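Local coordinates for leucine-rich repeat protein (Bacteroides thetaiotaomicron, PDB 4ECN) that is of unknown function but, as an extracellular leucine-rich repeat protein carrying two DUF4458 domains, probably binds other proteins, at residues Val55-Ala63 and Gly72-Leu80. Residues are numbered along the deposited sequence; the frame is centred on the assembly and turned at random.
Sequences VSQTLLLNA and GLRSDKLQL
Leu73 and Ala63 form a non-hydrogen-bonded antiparallel pair between neighbouring β-strands of a DUF4458 domain, a β-fold of the transthyretin clan. Leu73 and Leu61 cross on one face of the sheet, Leu73 CD1 lying 3.7 Å from Leu61 CD2, while Leu73 CD2 reaches Ala63 CB. On the other face Arg74 pairs with Asn62. Their backbones exchange two hydrogen bonds, Arg74 N to Asn62 O at 2.8 Å and Asn62 N to Arg74 O. Arg74 runs out with CG anti to the backbone N (chi1 -177°), then bends at chi3, which brings its guanidinium back beside Asn62, NH2 3.5 Å from Asn62 CB, the amide and guanidinium planes 8° apart. Arg74 O is gripped twice, for Asn62 ND2 also donates to it, from above the carbonyl plane at 3.2 Å. Ser75 OG, on the face of Leu61 and Leu73, touches Leu59 CD1 and donates a hydrogen bond to Asp76 O; the Ser75 backbone joins Phe15 of strand 10-18. At Asp76 the strand breaks into a short loop. Asp76 N still donates to Leu60 O (3.2 Å), and the carboxylate lies beside the Leu60 side chain. Asn62 ND2 donates to Asp76 OD1 (3.2 Å, 171° at the hydrogen) from above the carboxylate plane. Were Asn62 an alanine, Asp76 OD1 would probably lose its amide donor and Arg74 O its second one. Beyond Lys77, side chains alone bridge the wider gap: Leu78 CB packs on Leu59 CD1, and Leu78 CD1 meets Gln57 CG at 3.6 Å.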
loop_
_atom_site.group_PDB
_atom_site.type_symbol
_atom_site.label_atom_id
_atom_site.label_comp_id
_atom_site.label_asym_id
_atom_site.label_seq_id
_atom_site.Cartn_x
_atom_site.Cartn_y
_atom_site.Cartn_z
ATOM N N VAL A 55 0.753 -10.324 -51.466
ATOM C CA VAL A 55 0.924 -11.112 -52.687
ATOM C C VAL A 55 1.221 -12.604 -52.306
ATOM O O VAL A 55 1.997 -12.896 -51.386
ATOM C CB VAL A 55 2.009 -10.477 -53.618
ATOM C CG1 VAL A 55 3.376 -10.354 -52.942
ATOM C CG2 VAL A 55 2.108 -11.190 -54.966
ATOM N N SER A 56 0.528 -13.520 -53.015
ATOM C CA SER A 56 0.596 -14.977 -52.864
ATOM C C SER A 56 1.314 -15.628 -54.047
ATOM O O SER A 56 1.352 -15.051 -55.131
ATOM C CB SER A 56 -0.811 -15.562 -52.734
ATOM O OG SER A 56 -1.620 -15.316 -53.875
ATOM N N GLN A 57 1.862 -16.833 -53.849
ATOM C CA GLN A 57 2.567 -17.546 -54.907
ATOM C C GLN A 57 2.328 -19.043 -54.780
ATOM O O GLN A 57 2.379 -19.575 -53.674
ATOM C CB GLN A 57 4.078 -17.223 -54.853
ATOM C CG GLN A 57 4.926 -17.889 -55.949
ATOM C CD GLN A 57 4.741 -17.289 -57.315
ATOM O OE1 GLN A 57 5.263 -16.209 -57.613
ATOM N NE2 GLN A 57 4.042 -18.006 -58.194
ATOM N N THR A 58 2.096 -19.723 -55.911
ATOM C CA THR A 58 1.867 -21.166 -55.929
ATOM C C THR A 58 3.198 -21.898 -56.206
ATOM O O THR A 58 3.965 -21.503 -57.092
ATOM C CB THR A 58 0.778 -21.546 -56.955
ATOM O OG1 THR A 58 -0.369 -20.707 -56.772
ATOM C CG2 THR A 58 0.364 -23.024 -56.862
ATOM N N LEU A 59 3.451 -22.963 -55.415
ATOM C CA LEU A 59 4.612 -23.860 -55.484
ATOM C C LEU A 59 4.157 -25.311 -55.438
ATOM O O LEU A 59 3.064 -25.592 -54.954
ATOM C CB LEU A 59 5.608 -23.584 -54.329
ATOM C CG LEU A 59 6.359 -22.256 -54.350
ATOM C CD1 LEU A 59 6.825 -21.878 -52.970
ATOM C CD2 LEU A 59 7.504 -22.264 -55.347
ATOM N N LEU A 60 4.998 -26.231 -55.918
ATOM C CA LEU A 60 4.699 -27.663 -55.901
ATOM C C LEU A 60 5.288 -28.330 -54.649
ATOM O O LEU A 60 6.292 -27.867 -54.098
ATOM C CB LEU A 60 5.238 -28.363 -57.173
ATOM C CG LEU A 60 4.665 -27.950 -58.535
ATOM C CD1 LEU A 60 5.691 -28.136 -59.636
ATOM C CD2 LEU A 60 3.385 -28.701 -58.855
ATOM N N LEU A 61 4.652 -29.425 -54.221
ATOM C CA LEU A 61 5.064 -30.258 -53.097
ATOM C C LEU A 61 5.854 -31.470 -53.586
ATOM O O LEU A 61 5.419 -32.174 -54.503
ATOM C CB LEU A 61 3.829 -30.723 -52.296
ATOM C CG LEU A 61 3.425 -29.967 -51.025
ATOM C CD1 LEU A 61 3.257 -28.501 -51.273
ATOM C CD2 LEU A 61 2.132 -30.525 -50.451
ATOM N N ASN A 62 7.015 -31.704 -52.978
ATOM C CA ASN A 62 7.870 -32.859 -53.249
ATOM C C ASN A 62 7.730 -33.812 -52.063
ATOM O O ASN A 62 7.872 -33.372 -50.915
ATOM C CB ASN A 62 9.335 -32.434 -53.495
ATOM C CG ASN A 62 9.536 -31.438 -54.617
ATOM O OD1 ASN A 62 9.603 -31.792 -55.802
ATOM N ND2 ASN A 62 9.691 -30.169 -54.257
ATOM N N ALA A 63 7.403 -35.093 -52.313
ATOM C CA ALA A 63 7.209 -36.033 -51.209
ATOM C C ALA A 63 8.491 -36.827 -50.891
ATOM O O ALA A 63 9.182 -37.308 -51.793
ATOM C CB ALA A 63 6.069 -36.988 -51.519
ATOM N N GLY A 72 6.089 -35.265 -44.434
ATOM C CA GLY A 72 6.839 -35.785 -45.570
ATOM C C GLY A 72 6.541 -35.096 -46.886
ATOM O O GLY A 72 6.455 -35.763 -47.921
ATOM N N LEU A 73 6.368 -33.754 -46.853
ATOM C CA LEU A 73 6.104 -32.918 -48.035
ATOM C C LEU A 73 6.934 -31.639 -47.946
ATOM O O LEU A 73 6.868 -30.941 -46.927
ATOM C CB LEU A 73 4.605 -32.596 -48.201
ATOM C CG LEU A 73 3.659 -33.767 -48.517
ATOM C CD1 LEU A 73 2.234 -33.449 -48.108
ATOM C CD2 LEU A 73 3.760 -34.214 -49.985
ATOM N N ARG A 74 7.766 -31.380 -48.993
ATOM C CA ARG A 74 8.682 -30.238 -49.091
ATOM C C ARG A 74 8.407 -29.429 -50.363
ATOM O O ARG A 74 8.208 -29.992 -51.432
ATOM C CB ARG A 74 10.146 -30.711 -49.060
ATOM C CG ARG A 74 11.191 -29.586 -49.076
ATOM C CD ARG A 74 12.592 -30.076 -49.414
ATOM N NE ARG A 74 12.609 -30.988 -50.567
ATOM C CZ ARG A 74 12.626 -30.609 -51.845
ATOM N NH1 ARG A 74 12.635 -29.317 -52.164
ATOM N NH2 ARG A 74 12.624 -31.517 -52.813
ATOM N N SER A 75 8.428 -28.102 -50.234
ATOM C CA SER A 75 8.155 -27.146 -51.302
ATOM C C SER A 75 9.378 -26.856 -52.184
ATOM O O SER A 75 10.517 -26.860 -51.699
ATOM C CB SER A 75 7.675 -25.835 -50.686
ATOM O OG SER A 75 7.593 -24.770 -51.616
ATOM N N ASP A 76 9.111 -26.539 -53.476
ATOM C CA ASP A 76 10.102 -26.087 -54.457
ATOM C C ASP A 76 10.716 -24.747 -54.008
ATOM O O ASP A 76 10.083 -24.022 -53.232
ATOM C CB ASP A 76 9.451 -25.919 -55.858
ATOM C CG ASP A 76 9.186 -27.155 -56.719
ATOM O OD1 ASP A 76 10.014 -28.094 -56.685
ATOM O OD2 ASP A 76 8.250 -27.107 -57.552
ATOM N N LYS A 77 11.929 -24.408 -54.491
ATOM C CA LYS A 77 12.569 -23.125 -54.160
ATOM C C LYS A 77 11.718 -21.957 -54.647
ATOM O O LYS A 77 11.182 -22.005 -55.756
ATOM C CB LYS A 77 13.980 -23.012 -54.780
ATOM C CG LYS A 77 15.167 -23.454 -53.930
ATOM C CD LYS A 77 16.476 -23.158 -54.707
ATOM C CE LYS A 77 17.749 -23.412 -53.922
ATOM N NZ LYS A 77 18.959 -22.886 -54.618
ATOM N N LEU A 78 11.596 -20.915 -53.828
ATOM C CA LEU A 78 10.855 -19.717 -54.196
ATOM C C LEU A 78 11.789 -18.506 -54.175
ATOM O O LEU A 78 12.256 -18.113 -53.102
ATOM C CB LEU A 78 9.651 -19.512 -53.253
ATOM C CG LEU A 78 8.888 -18.176 -53.343
ATOM C CD1 LEU A 78 8.291 -17.959 -54.726
ATOM C CD2 LEU A 78 7.837 -18.079 -52.260
ATOM N N GLN A 79 12.047 -17.911 -55.351
ATOM C CA GLN A 79 12.908 -16.737 -55.403
ATOM C C GLN A 79 12.125 -15.508 -54.981
ATOM O O GLN A 79 11.085 -15.205 -55.565
ATOM C CB GLN A 79 13.525 -16.542 -56.787
ATOM C CG GLN A 79 14.646 -15.502 -56.804
ATOM C CD GLN A 79 15.321 -15.402 -58.148
ATOM O OE1 GLN A 79 15.224 -16.294 -59.011
ATOM N NE2 GLN A 79 16.067 -14.329 -58.336
ATOM N N LEU A 80 12.613 -14.826 -53.944
ATOM C CA LEU A 80 12.022 -13.612 -53.398
ATOM C C LEU A 80 13.080 -12.583 -53.166
ATOM O O LEU A 80 14.244 -12.945 -53.045
ATOM C CB LEU A 80 11.285 -13.898 -52.078
ATOM C CG LEU A 80 10.008 -14.720 -52.141
ATOM C CD1 LEU A 80 9.643 -15.238 -50.770
ATOM C CD2 LEU A 80 8.870 -13.924 -52.730
#